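Local coordinates for 4-phosphoerythronate dehydrogenase (PDB 4PRL), which binds NAD and, as a D-isomer-specific 2-hydroxyacid dehydrogenase, probably oxidises 4-phosphoerythronate to the corresponding 2-oxo acid, at residues G150-G155 / D193-E198; I202-P207 / A228-A233; D259-E264 / V290-H295. All coordinates share one frame; numbering follows the deposited sequence.

How the interactions relate
All three contacts are mainly buried and reach one parallel sheet, whose C-terminal strand ends face NAD; interactions 1 and 2 have only buried touching residues, whereas in interaction 3 Glu-264 and His-295 are partly exposed. Interaction 1 packs a helix on strand 148-152 with methyl groups and no hydrogen bond between segments. Interaction 2 joins neighbouring strands by backbone bonds, and its strand 201-204 lies beside strand 148-152, where Ile-152 O and His-205 N are 2.7 Å apart. Interaction 3, at the far end of the sheet, is polar and made mostly by loops; it borders a second subunit. Its centre is about 12 Å from interaction 2's and 21 Å from interaction 1's, consistent with an extended dinucleotide.

Interaction 1: residues G150-G155 / D193-E198; sequences GLIGVG and DTVLKE. With NAD (nicotinamide-adenine-dinucleotide), chain C.
Ile-152 reaches the helix through its terminal methyl: CD1 lies 3.6 Å from CG1 of Val-195, the two side chains crossing at a slant. The first torsion of Ile-152 places CG1 beside the backbone N (chi1 -56°), which together with chi2 -52° carries CD1 towards the helix and leaves CG2 on the cofactor side, 4.0 Å from C2A of the NAD adenine. One side chain thus touches both the helix and the base. Val-195 supplies the other half with a single branch. Its CG1, anti to the backbone N (chi1 168°), also rests 3.6 Å from Gly-150 CA, and a beta carbon on that glycine would collide with this methyl. The absence of a side chain therefore lets the helix sit close to the strand, with 5.3 Å between Gly-150 CA and Val-195 CA. Leu-196 adds a looser contact, its CD1 4.2 Å from Ile-152 CD1. Beyond the strand the chain turns through Gly-153 and Gly-155, where beta carbons would run into NAD O4B and O1N respectively. With Gly-158 these residues fit the GxGxxG pattern, and the strand, glycine turn and following helix match the dinucleotide-binding motif of a Rossmann fold.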
loop_
_atom_site.group_PDB
_atom_site.type_symbol
_atom_site.label_atom_id
_atom_site.label_comp_id
_atom_site.label_asym_id
_atom_site.label_seq_id
_atom_site.Cartn_x
_atom_site.Cartn_y
_atom_site.Cartn_z
ATOM N N GLY A 150 9.886 9.901 -11.782
ATOM C CA GLY A 150 10.761 9.343 -12.801
ATOM C C GLY A 150 12.043 8.916 -12.146
ATOM O O GLY A 150 12.693 9.706 -11.459
ATOM N N LEU A 151 12.391 7.658 -12.337
ATOM C CA LEU A 151 13.588 7.108 -11.743
ATOM C C LEU A 151 14.573 6.790 -12.849
ATOM O O LEU A 151 14.227 6.124 -13.800
ATOM C CB LEU A 151 13.272 5.831 -10.935
ATOM C CG LEU A 151 12.127 5.891 -9.922
ATOM C CD1 LEU A 151 11.946 4.536 -9.258
ATOM C CD2 LEU A 151 12.374 6.965 -8.881
ATOM N N ILE A 152 15.795 7.286 -12.727
ATOM C CA ILE A 152 16.874 6.909 -13.620
ATOM C C ILE A 152 17.693 5.848 -12.920
ATOM O O ILE A 152 18.429 6.128 -11.968
ATOM C CB ILE A 152 17.760 8.111 -13.935
ATOM C CG1 ILE A 152 16.905 9.248 -14.510
ATOM C CG2 ILE A 152 18.877 7.706 -14.876
ATOM C CD1 ILE A 152 16.038 8.805 -15.661
ATOM N N GLY A 153 17.487 4.614 -13.340
ATOM C CA GLY A 153 18.045 3.464 -12.676
ATOM C C GLY A 153 17.043 3.024 -11.640
ATOM O O GLY A 153 16.292 3.829 -11.129
ATOM N N VAL A 154 17.047 1.751 -11.296
ATOM C CA VAL A 154 16.189 1.278 -10.236
ATOM C C VAL A 154 17.032 0.698 -9.127
ATOM O O VAL A 154 17.444 1.403 -8.226
ATOM C CB VAL A 154 15.210 0.227 -10.753
ATOM C CG1 VAL A 154 14.267 -0.204 -9.660
ATOM C CG2 VAL A 154 14.436 0.777 -11.927
ATOM N N GLY A 155 17.309 -0.588 -9.210
ATOM C CA GLY A 155 18.145 -1.230 -8.227
ATOM C C GLY A 155 17.373 -1.484 -6.967
ATOM O O GLY A 155 16.168 -1.359 -6.956
ATOM N N ASP A 193 14.487 9.502 -22.165
ATOM C CA ASP A 193 14.006 10.849 -22.486
ATOM C C ASP A 193 12.552 11.062 -22.029
ATOM O O ASP A 193 12.239 12.104 -21.469
ATOM C CB ASP A 193 14.248 11.224 -23.960
ATOM C CG ASP A 193 13.584 10.271 -24.938
ATOM O OD1 ASP A 193 13.200 9.157 -24.510
ATOM O OD2 ASP A 193 13.456 10.636 -26.141
ATOM N N THR A 194 11.683 10.067 -22.189
ATOM C CA THR A 194 10.295 10.242 -21.740
ATOM C C THR A 194 10.212 10.399 -20.194
ATOM O O THR A 194 9.417 11.186 -19.668
ATOM C CB THR A 194 9.278 9.194 -22.321
ATOM O OG1 THR A 194 8.431 8.700 -21.277
ATOM C CG2 THR A 194 9.934 8.025 -22.984
ATOM N N VAL A 195 11.065 9.689 -19.473
ATOM C CA VAL A 195 11.152 9.892 -18.029
ATOM C C VAL A 195 11.460 11.366 -17.674
ATOM O O VAL A 195 10.775 11.951 -16.825
ATOM C CB VAL A 195 12.201 8.949 -17.392
ATOM C CG1 VAL A 195 12.512 9.363 -15.960
ATOM C CG2 VAL A 195 11.727 7.501 -17.436
ATOM N N LEU A 196 12.479 11.952 -18.317
ATOM C CA LEU A 196 12.861 13.353 -18.069
ATOM C C LEU A 196 11.771 14.355 -18.438
ATOM O O LEU A 196 11.545 15.340 -17.736
ATOM C CB LEU A 196 14.106 13.711 -18.882
ATOM C CG LEU A 196 15.514 13.666 -18.268
ATOM C CD1 LEU A 196 15.622 12.802 -17.022
ATOM C CD2 LEU A 196 16.497 13.191 -19.323
ATOM N N LYS A 197 11.134 14.115 -19.573
ATOM C CA LYS A 197 10.069 14.976 -20.061
ATOM C C LYS A 197 8.871 14.971 -19.114
ATOM O O LYS A 197 8.339 16.034 -18.777
ATOM C CB LYS A 197 9.601 14.516 -21.461
ATOM C CG LYS A 197 10.293 15.178 -22.651
ATOM C CD LYS A 197 11.759 14.778 -22.805
ATOM C CE LYS A 197 12.463 15.607 -23.879
ATOM N NZ LYS A 197 12.586 14.930 -25.209
ATOM N N GLU A 198 8.462 13.772 -18.696
ATOM C CA GLU A 198 7.157 13.566 -18.077
ATOM C C GLU A 198 7.150 13.581 -16.550
ATOM O O GLU A 198 6.086 13.620 -15.968
ATOM C CB GLU A 198 6.570 12.218 -18.514
ATOM C CG GLU A 198 6.553 11.950 -20.017
ATOM C CD GLU A 198 5.316 12.471 -20.701
ATOM O OE1 GLU A 198 4.381 12.915 -20.011
ATOM O OE2 GLU A 198 5.281 12.446 -21.944
HETATM P PA NAD C . 22.386 -0.881 -7.707
HETATM O O1A NAD C . 23.864 -1.003 -7.943
HETATM O O2A NAD C . 21.677 -1.901 -6.867
HETATM O O5B NAD C . 21.646 -0.768 -9.123
HETATM C C5B NAD C . 21.546 0.496 -9.786
HETATM C C4B NAD C . 20.694 0.401 -11.046
HETATM O O4B NAD C . 21.100 1.382 -11.996
HETATM C C3B NAD C . 20.883 -0.939 -11.712
HETATM O O3B NAD C . 19.673 -1.671 -11.675
HETATM C C2B NAD C . 21.183 -0.644 -13.149
HETATM O O2B NAD C . 20.248 -1.377 -13.919
HETATM C C1B NAD C . 20.932 0.842 -13.301
HETATM N N9A NAD C . 21.801 1.403 -14.374
HETATM C C8A NAD C . 22.965 0.878 -14.783
HETATM N N7A NAD C . 23.499 1.588 -15.800
HETATM C C5A NAD C . 22.662 2.586 -16.075
HETATM C C6A NAD C . 22.627 3.700 -17.034
HETATM N N6A NAD C . 23.616 3.889 -17.929
HETATM N N1A NAD C . 21.578 4.530 -16.998
HETATM C C2A NAD C . 20.590 4.357 -16.123
HETATM N N3A NAD C . 20.559 3.367 -15.232
HETATM C C4A NAD C . 21.545 2.460 -15.147
HETATM O O3 NAD C . 22.141 0.597 -7.131
HETATM P PN NAD C . 20.864 0.965 -6.232
HETATM O O1N NAD C . 19.731 1.407 -7.114
HETATM O O2N NAD C . 20.697 -0.150 -5.233
HETATM O O5D NAD C . 21.421 2.269 -5.494
HETATM C C5D NAD C . 20.985 3.570 -5.876
HETATM C C4D NAD C . 22.125 4.559 -5.682
HETATM O O4D NAD C . 22.257 4.941 -4.309
HETATM C C3D NAD C . 23.457 3.946 -6.091
HETATM O O3D NAD C . 24.115 4.777 -7.040
HETATM C C2D NAD C . 24.285 3.954 -4.839
HETATM O O2D NAD C . 25.641 4.251 -5.153
HETATM C C1D NAD C . 23.655 5.087 -4.053
HETATM N N1N NAD C . 24.023 5.140 -2.631
HETATM C C2N NAD C . 23.722 6.242 -1.956
HETATM C C3N NAD C . 24.050 6.382 -0.619
HETATM C C7N NAD C . 23.693 7.623 0.133
HETATM O O7N NAD C . 23.639 7.573 1.340
HETATM N N7N NAD C . 23.452 8.740 -0.533
HETATM C C4N NAD C . 24.705 5.361 0.037
HETATM C C5N NAD C . 25.015 4.227 -0.684
HETATM C C6N NAD C . 24.668 4.147 -2.021
#

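Interaction 2: residues I202-P207 / A228-A233; sequences ISLHTP and AILINA. With NAD (nicotinamide-adenine-dinucleotide), chain C.
Leu-230 sends CD1 across the strand pair to CG2 of Ile-202 at 3.9 Å, and the same methyl lies near CG of Leu-204. CG of Leu-230 is anti to the backbone N (chi1 163°), which swings the isobutyl group towards the neighbouring strand. Leu-204 CD1 in turn rests on the amide of Asn-232, 3.6 Å from OD1; that amide is fixed at both polar ends by Ala-234 N and the carbonyl O of Arg-235. The backbones are in parallel register, evidenced by the backbone hydrogen bonds from Ile-202 N to Ile-229 O (2.8 Å), Ile-231 N to Ile-202 O and Leu-204 N to Ile-231 O, with axes 4.7 Å apart and inclined by 16°. Strands 201-204 and 229-232, joined through helix 218-223, form a beta-alpha-beta unit of the Rossmann-type sheet. On the opposite face Ser-203 OG lies against CG2 of Ile-231 and accepts a hydrogen bond from His-205 NE2 at 2.8 Å, although the hydroxyl stands 35° out of the imidazole plane. This bond ties His-205 back to its own strand, while its ring edge meets NAD C5D. Ser-203 OG donates to a water, which also accepts from Ala-233 N and donates to Leu-204 O and Ile-231 O. Four bonds grip this water where the strands diverge. Past the strand ends, Ala-233 O receives a weak bond from NAD N7N, and Thr-206 O an equally weak one from the ribose hydroxyl O3D.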
loop_
_atom_site.group_PDB
_atom_site.type_symbol
_atom_site.label_atom_id
_atom_site.label_comp_id
_atom_site.label_asym_id
_atom_site.label_seq_id
_atom_site.Cartn_x
_atom_site.Cartn_y
_atom_site.Cartn_z
ATOM N N ILE A 202 12.160 13.662 -10.026
ATOM C CA ILE A 202 13.138 12.775 -10.642
ATOM C C ILE A 202 14.164 12.359 -9.617
ATOM O O ILE A 202 14.830 13.219 -9.007
ATOM C CB ILE A 202 13.883 13.471 -11.784
ATOM C CG1 ILE A 202 12.972 13.637 -13.006
ATOM C CG2 ILE A 202 15.118 12.672 -12.179
ATOM C CD1 ILE A 202 13.341 14.831 -13.857
ATOM N N SER A 203 14.321 11.047 -9.455
ATOM C CA SER A 203 15.291 10.533 -8.518
ATOM C C SER A 203 16.249 9.559 -9.193
ATOM O O SER A 203 15.808 8.607 -9.840
ATOM C CB SER A 203 14.580 9.873 -7.342
ATOM O OG SER A 203 15.447 9.727 -6.241
ATOM N N LEU A 204 17.554 9.809 -8.988
ATOM C CA LEU A 204 18.662 9.082 -9.612
ATOM C C LEU A 204 19.107 7.893 -8.786
ATOM O O LEU A 204 19.316 8.019 -7.581
ATOM C CB LEU A 204 19.854 9.998 -9.722
ATOM C CG LEU A 204 19.641 11.363 -10.354
ATOM C CD1 LEU A 204 20.985 12.072 -10.411
ATOM C CD2 LEU A 204 19.054 11.261 -11.748
ATOM N N HIS A 205 19.285 6.752 -9.443
ATOM C CA HIS A 205 19.663 5.517 -8.763
ATOM C C HIS A 205 20.574 4.640 -9.656
ATOM O O HIS A 205 20.489 3.390 -9.695
ATOM C CB HIS A 205 18.393 4.797 -8.286
ATOM C CG HIS A 205 17.584 5.623 -7.339
ATOM N ND1 HIS A 205 17.938 5.793 -6.022
ATOM C CD2 HIS A 205 16.501 6.408 -7.540
ATOM C CE1 HIS A 205 17.090 6.623 -5.443
ATOM N NE2 HIS A 205 16.206 7.008 -6.342
ATOM N N THR A 206 21.487 5.361 -10.310
ATOM C CA THR A 206 22.359 4.862 -11.350
ATOM C C THR A 206 23.760 4.829 -10.788
ATOM O O THR A 206 24.213 5.807 -10.183
ATOM C CB THR A 206 22.310 5.810 -12.562
ATOM O OG1 THR A 206 21.237 5.413 -13.423
ATOM C CG2 THR A 206 23.608 5.812 -13.344
ATOM N N PRO A 207 24.469 3.711 -10.992
ATOM C CA PRO A 207 25.806 3.667 -10.449
ATOM C C PRO A 207 26.679 4.644 -11.218
ATOM O O PRO A 207 26.406 4.930 -12.382
ATOM C CB PRO A 207 26.221 2.224 -10.695
ATOM C CG PRO A 207 25.503 1.853 -11.940
ATOM C CD PRO A 207 24.185 2.557 -11.860
ATOM N N ALA A 228 9.833 20.801 -12.044
ATOM C CA ALA A 228 10.407 19.528 -11.628
ATOM C C ALA A 228 11.289 19.633 -10.417
ATOM O O ALA A 228 11.938 20.641 -10.207
ATOM C CB ALA A 228 11.238 18.943 -12.756
ATOM N N ILE A 229 11.320 18.550 -9.642
ATOM C CA ILE A 229 12.182 18.413 -8.467
ATOM C C ILE A 229 13.171 17.298 -8.778
ATOM O O ILE A 229 12.767 16.207 -9.165
ATOM C CB ILE A 229 11.374 18.049 -7.206
ATOM C CG1 ILE A 229 10.259 19.077 -6.982
ATOM C CG2 ILE A 229 12.285 17.954 -5.984
ATOM C CD1 ILE A 229 9.285 18.726 -5.880
ATOM N N LEU A 230 14.462 17.601 -8.651
ATOM C CA LEU A 230 15.508 16.623 -8.907
ATOM C C LEU A 230 16.106 16.151 -7.583
ATOM O O LEU A 230 16.621 16.964 -6.811
ATOM C CB LEU A 230 16.612 17.204 -9.796
ATOM C CG LEU A 230 17.938 16.408 -9.771
ATOM C CD1 LEU A 230 17.740 15.063 -10.450
ATOM C CD2 LEU A 230 19.105 17.136 -10.411
ATOM N N ILE A 231 16.052 14.836 -7.359
ATOM C CA ILE A 231 16.583 14.229 -6.157
ATOM C C ILE A 231 17.779 13.361 -6.495
ATOM O O ILE A 231 17.685 12.495 -7.362
ATOM C CB ILE A 231 15.557 13.309 -5.486
ATOM C CG1 ILE A 231 14.306 14.077 -5.019
ATOM C CG2 ILE A 231 16.224 12.582 -4.326
ATOM C CD1 ILE A 231 14.549 15.246 -4.068
ATOM N N ASN A 232 18.897 13.578 -5.808
ATOM C CA ASN A 232 20.103 12.774 -6.024
ATOM C C ASN A 232 20.612 12.293 -4.708
ATOM O O ASN A 232 21.335 13.004 -3.994
ATOM C CB ASN A 232 21.223 13.554 -6.706
ATOM C CG ASN A 232 22.391 12.656 -7.100
ATOM O OD1 ASN A 232 22.275 11.425 -7.070
ATOM N ND2 ASN A 232 23.514 13.261 -7.484
ATOM N N ALA A 233 20.203 11.084 -4.373
ATOM C CA ALA A 233 20.773 10.388 -3.235
ATOM C C ALA A 233 21.566 9.221 -3.766
ATOM O O ALA A 233 21.585 8.173 -3.138
ATOM C CB ALA A 233 19.682 9.906 -2.284
HETATM P PA NAD C . 22.386 -0.881 -7.707
HETATM O O1A NAD C . 23.864 -1.003 -7.943
HETATM O O2A NAD C . 21.677 -1.901 -6.867
HETATM O O5B NAD C . 21.646 -0.768 -9.123
HETATM C C5B NAD C . 21.546 0.496 -9.786
HETATM C C4B NAD C . 20.694 0.401 -11.046
HETATM O O4B NAD C . 21.100 1.382 -11.996
HETATM C C3B NAD C . 20.883 -0.939 -11.712
HETATM O O3B NAD C . 19.673 -1.671 -11.675
HETATM C C2B NAD C . 21.183 -0.644 -13.149
HETATM O O2B NAD C . 20.248 -1.377 -13.919
HETATM C C1B NAD C . 20.932 0.842 -13.301
HETATM N N9A NAD C . 21.801 1.403 -14.374
HETATM C C8A NAD C . 22.965 0.878 -14.783
HETATM N N7A NAD C . 23.499 1.588 -15.800
HETATM C C5A NAD C . 22.662 2.586 -16.075
HETATM C C6A NAD C . 22.627 3.700 -17.034
HETATM N N6A NAD C . 23.616 3.889 -17.929
HETATM N N1A NAD C . 21.578 4.530 -16.998
HETATM C C2A NAD C . 20.590 4.357 -16.123
HETATM N N3A NAD C . 20.559 3.367 -15.232
HETATM C C4A NAD C . 21.545 2.460 -15.147
HETATM O O3 NAD C . 22.141 0.597 -7.131
HETATM P PN NAD C . 20.864 0.965 -6.232
HETATM O O1N NAD C . 19.731 1.407 -7.114
HETATM O O2N NAD C . 20.697 -0.150 -5.233
HETATM O O5D NAD C . 21.421 2.269 -5.494
HETATM C C5D NAD C . 20.985 3.570 -5.876
HETATM C C4D NAD C . 22.125 4.559 -5.682
HETATM O O4D NAD C . 22.257 4.941 -4.309
HETATM C C3D NAD C . 23.457 3.946 -6.091
HETATM O O3D NAD C . 24.115 4.777 -7.040
HETATM C C2D NAD C . 24.285 3.954 -4.839
HETATM O O2D NAD C . 25.641 4.251 -5.153
HETATM C C1D NAD C . 23.655 5.087 -4.053
HETATM N N1N NAD C . 24.023 5.140 -2.631
HETATM C C2N NAD C . 23.722 6.242 -1.956
HETATM C C3N NAD C . 24.050 6.382 -0.619
HETATM C C7N NAD C . 23.693 7.623 0.133
HETATM O O7N NAD C . 23.639 7.573 1.340
HETATM N N7N NAD C . 23.452 8.740 -0.533
HETATM C C4N NAD C . 24.705 5.361 0.037
HETATM C C5N NAD C . 25.015 4.227 -0.684
HETATM C C6N NAD C . 24.668 4.147 -2.021
HETATM O O HOH W 1 18.304 9.764 -5.765
#

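Interaction 3: residues D259-E264 / V290-H295; sequences DTLAHE and VIVTPH. With NAD (nicotinamide-adenine-dinucleotide), chain C.
Asp-259 and Thr-293 meet just beyond the ends of neighbouring strands 255-258 and 290-292, the carboxyl-terminal edge of the parallel Rossmann-type sheet where the nicotinamide of NAD lies. Thr-293 OG1 donates to Asp-259 OD1 at a nominal 2.5 Å. The carboxylate also accepts from outside the segments, OD1 from Ser-296 N and OD2 from Ala-297 N, so several donors limit its rotation. Next to it, Pro-294 centres an inverse gamma turn that brings His-295 against the loop 259-264. One face of the imidazole has NAD N7N 3.3 Å above its plane, towards the rim, and CE1 is 3.4 Å from NAD C7N. Thr-260 lies alongside the ring at its edge.

Glu-264 comes up to the CD2 edge of the same ring, the two side chains crossing at about a right angle, its carboxylate plane turned 78° from that of His-295; the pair's position beside the nicotinamide is consistent with the catalytic histidine-glutamate pair of D-2-hydroxyacid dehydrogenases. Glu-264 OE1 accepts from Leu-261 N at 2.7 Å, nearly in line with its C-O bond, and from Thr-260 OG1 at 2.8 Å, which comes in from above the carboxylate plane. With an alanine in place of Glu-264, Thr-260 OG1 and Leu-261 N would probably lose their shared acceptor, and the CD2 edge of the histidine ring would lose the carboxylate beside it.

The other part of the contact is looser. Leu-261 CD2 approaches Val-292 CG1 only to 4.3 Å, and the type II turn from Leu-261 to Glu-264 carries His-263 out to solvent. Val-292 also packs on Met-128 of the second subunit. At the tight end, with CG of Asp-259 anti to the backbone N (chi1 -168°), OD2 accepts a hydrogen bond from NAD N7N at 2.8 Å and 164°.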
loop_
_atom_site.group_PDB
_atom_site.type_symbol
_atom_site.label_atom_id
_atom_site.label_comp_id
_atom_site.label_asym_id
_atom_site.label_seq_id
_atom_site.Cartn_x
_atom_site.Cartn_y
_atom_site.Cartn_z
ATOM N N ASP A 259 21.893 14.519 -1.491
ATOM C CA ASP A 259 22.602 13.953 -0.360
ATOM C C ASP A 259 24.054 13.800 -0.719
ATOM O O ASP A 259 24.841 13.373 0.105
ATOM C CB ASP A 259 22.026 12.579 -0.054
ATOM C CG ASP A 259 22.494 12.020 1.262
ATOM O OD1 ASP A 259 22.420 12.740 2.299
ATOM O OD2 ASP A 259 22.917 10.836 1.260
ATOM N N THR A 260 24.402 14.157 -1.953
ATOM C CA THR A 260 25.702 13.840 -2.528
ATOM C C THR A 260 25.982 14.794 -3.642
ATOM O O THR A 260 25.082 15.182 -4.350
ATOM C CB THR A 260 25.729 12.439 -3.146
ATOM O OG1 THR A 260 27.042 12.169 -3.656
ATOM C CG2 THR A 260 24.688 12.334 -4.285
ATOM N N LEU A 261 27.244 15.128 -3.834
ATOM C CA LEU A 261 27.589 16.308 -4.618
ATOM C C LEU A 261 28.949 16.109 -5.201
ATOM O O LEU A 261 29.843 15.651 -4.511
ATOM C CB LEU A 261 27.620 17.502 -3.679
ATOM C CG LEU A 261 27.193 18.898 -4.103
ATOM C CD1 LEU A 261 25.948 18.916 -4.983
ATOM C CD2 LEU A 261 26.957 19.687 -2.812
ATOM N N ALA A 262 29.125 16.431 -6.465
ATOM C CA ALA A 262 30.460 16.348 -7.041
ATOM C C ALA A 262 31.491 17.059 -6.131
ATOM O O ALA A 262 31.199 18.104 -5.549
ATOM C CB ALA A 262 30.475 16.937 -8.449
ATOM N N HIS A 263 32.673 16.450 -5.997
ATOM C CA HIS A 263 33.789 17.001 -5.219
ATOM C C HIS A 263 33.554 17.066 -3.708
ATOM O O HIS A 263 34.188 17.861 -3.027
ATOM C CB HIS A 263 34.213 18.382 -5.766
ATOM C CG HIS A 263 34.538 18.373 -7.231
ATOM N ND1 HIS A 263 35.376 17.435 -7.806
ATOM C CD2 HIS A 263 34.136 19.183 -8.240
ATOM C CE1 HIS A 263 35.471 17.667 -9.103
ATOM N NE2 HIS A 263 34.731 18.722 -9.391
ATOM N N GLU A 264 32.693 16.200 -3.185
ATOM C CA GLU A 264 32.332 16.212 -1.758
ATOM C C GLU A 264 33.407 15.684 -0.831
ATOM O O GLU A 264 33.487 16.082 0.329
ATOM C CB GLU A 264 31.046 15.414 -1.515
ATOM C CG GLU A 264 31.134 13.911 -1.726
ATOM C CD GLU A 264 29.792 13.239 -1.504
ATOM O OE1 GLU A 264 28.787 13.675 -2.127
ATOM O OE2 GLU A 264 29.738 12.283 -0.698
ATOM N N VAL A 290 16.319 24.279 -2.002
ATOM C CA VAL A 290 17.329 23.220 -2.049
ATOM C C VAL A 290 17.535 22.579 -0.676
ATOM O O VAL A 290 17.405 23.248 0.365
ATOM C CB VAL A 290 18.678 23.786 -2.509
ATOM C CG1 VAL A 290 19.790 22.757 -2.361
ATOM C CG2 VAL A 290 18.571 24.277 -3.948
ATOM N N ILE A 291 17.860 21.284 -0.689
ATOM C CA ILE A 291 18.289 20.551 0.490
ATOM C C ILE A 291 19.646 19.900 0.225
ATOM O O ILE A 291 19.814 19.154 -0.739
ATOM C CB ILE A 291 17.294 19.432 0.819
ATOM C CG1 ILE A 291 16.017 20.002 1.425
ATOM C CG2 ILE A 291 17.912 18.431 1.786
ATOM C CD1 ILE A 291 14.973 18.948 1.748
ATOM N N VAL A 292 20.621 20.139 1.084
ATOM C CA VAL A 292 21.805 19.329 1.020
ATOM C C VAL A 292 21.972 18.680 2.349
ATOM O O VAL A 292 21.971 19.363 3.348
ATOM C CB VAL A 292 23.093 20.115 0.700
ATOM C CG1 VAL A 292 24.222 19.141 0.401
ATOM C CG2 VAL A 292 22.886 21.075 -0.474
ATOM N N THR A 293 22.082 17.355 2.331
ATOM C CA THR A 293 22.485 16.549 3.460
ATOM C C THR A 293 23.868 15.948 3.145
ATOM O O THR A 293 24.215 15.728 1.972
ATOM C CB THR A 293 21.464 15.420 3.710
ATOM O OG1 THR A 293 21.078 14.811 2.464
ATOM C CG2 THR A 293 20.220 15.961 4.388
ATOM N N PRO A 294 24.670 15.663 4.180
ATOM C CA PRO A 294 26.038 15.248 3.942
ATOM C C PRO A 294 26.155 13.767 3.738
ATOM O O PRO A 294 26.656 13.062 4.613
ATOM C CB PRO A 294 26.751 15.661 5.234
ATOM C CG PRO A 294 25.680 15.738 6.272
ATOM C CD PRO A 294 24.343 15.660 5.609
ATOM N N HIS A 295 25.703 13.294 2.582
ATOM C CA HIS A 295 25.717 11.862 2.267
ATOM C C HIS A 295 25.236 11.009 3.455
ATOM O O HIS A 295 25.832 9.978 3.786
ATOM C CB HIS A 295 27.113 11.429 1.785
ATOM C CG HIS A 295 27.086 10.517 0.594
ATOM N ND1 HIS A 295 26.770 9.177 0.683
ATOM C CD2 HIS A 295 27.337 10.754 -0.714
ATOM C CE1 HIS A 295 26.832 8.627 -0.519
ATOM N NE2 HIS A 295 27.168 9.565 -1.385
HETATM P PA NAD C . 22.386 -0.881 -7.707
HETATM O O1A NAD C . 23.864 -1.003 -7.943
HETATM O O2A NAD C . 21.677 -1.901 -6.867
HETATM O O5B NAD C . 21.646 -0.768 -9.123
HETATM C C5B NAD C . 21.546 0.496 -9.786
HETATM C C4B NAD C . 20.694 0.401 -11.046
HETATM O O4B NAD C . 21.100 1.382 -11.996
HETATM C C3B NAD C . 20.883 -0.939 -11.712
HETATM O O3B NAD C . 19.673 -1.671 -11.675
HETATM C C2B NAD C . 21.183 -0.644 -13.149
HETATM O O2B NAD C . 20.248 -1.377 -13.919
HETATM C C1B NAD C . 20.932 0.842 -13.301
HETATM N N9A NAD C . 21.801 1.403 -14.374
HETATM C C8A NAD C . 22.965 0.878 -14.783
HETATM N N7A NAD C . 23.499 1.588 -15.800
HETATM C C5A NAD C . 22.662 2.586 -16.075
HETATM C C6A NAD C . 22.627 3.700 -17.034
HETATM N N6A NAD C . 23.616 3.889 -17.929
HETATM N N1A NAD C . 21.578 4.530 -16.998
HETATM C C2A NAD C . 20.590 4.357 -16.123
HETATM N N3A NAD C . 20.559 3.367 -15.232
HETATM C C4A NAD C . 21.545 2.460 -15.147
HETATM O O3 NAD C . 22.141 0.597 -7.131
HETATM P PN NAD C . 20.864 0.965 -6.232
HETATM O O1N NAD C . 19.731 1.407 -7.114
HETATM O O2N NAD C . 20.697 -0.150 -5.233
HETATM O O5D NAD C . 21.421 2.269 -5.494
HETATM C C5D NAD C . 20.985 3.570 -5.876
HETATM C C4D NAD C . 22.125 4.559 -5.682
HETATM O O4D NAD C . 22.257 4.941 -4.309
HETATM C C3D NAD C . 23.457 3.946 -6.091
HETATM O O3D NAD C . 24.115 4.777 -7.040
HETATM C C2D NAD C . 24.285 3.954 -4.839
HETATM O O2D NAD C . 25.641 4.251 -5.153
HETATM C C1D NAD C . 23.655 5.087 -4.053
HETATM N N1N NAD C . 24.023 5.140 -2.631
HETATM C C2N NAD C . 23.722 6.242 -1.956
HETATM C C3N NAD C . 24.050 6.382 -0.619
HETATM C C7N NAD C . 23.693 7.623 0.133
HETATM O O7N NAD C . 23.639 7.573 1.340
HETATM N N7N NAD C . 23.452 8.740 -0.533
HETATM C C4N NAD C . 24.705 5.361 0.037
HETATM C C5N NAD C . 25.015 4.227 -0.684
HETATM C C6N NAD C . 24.668 4.147 -2.021
#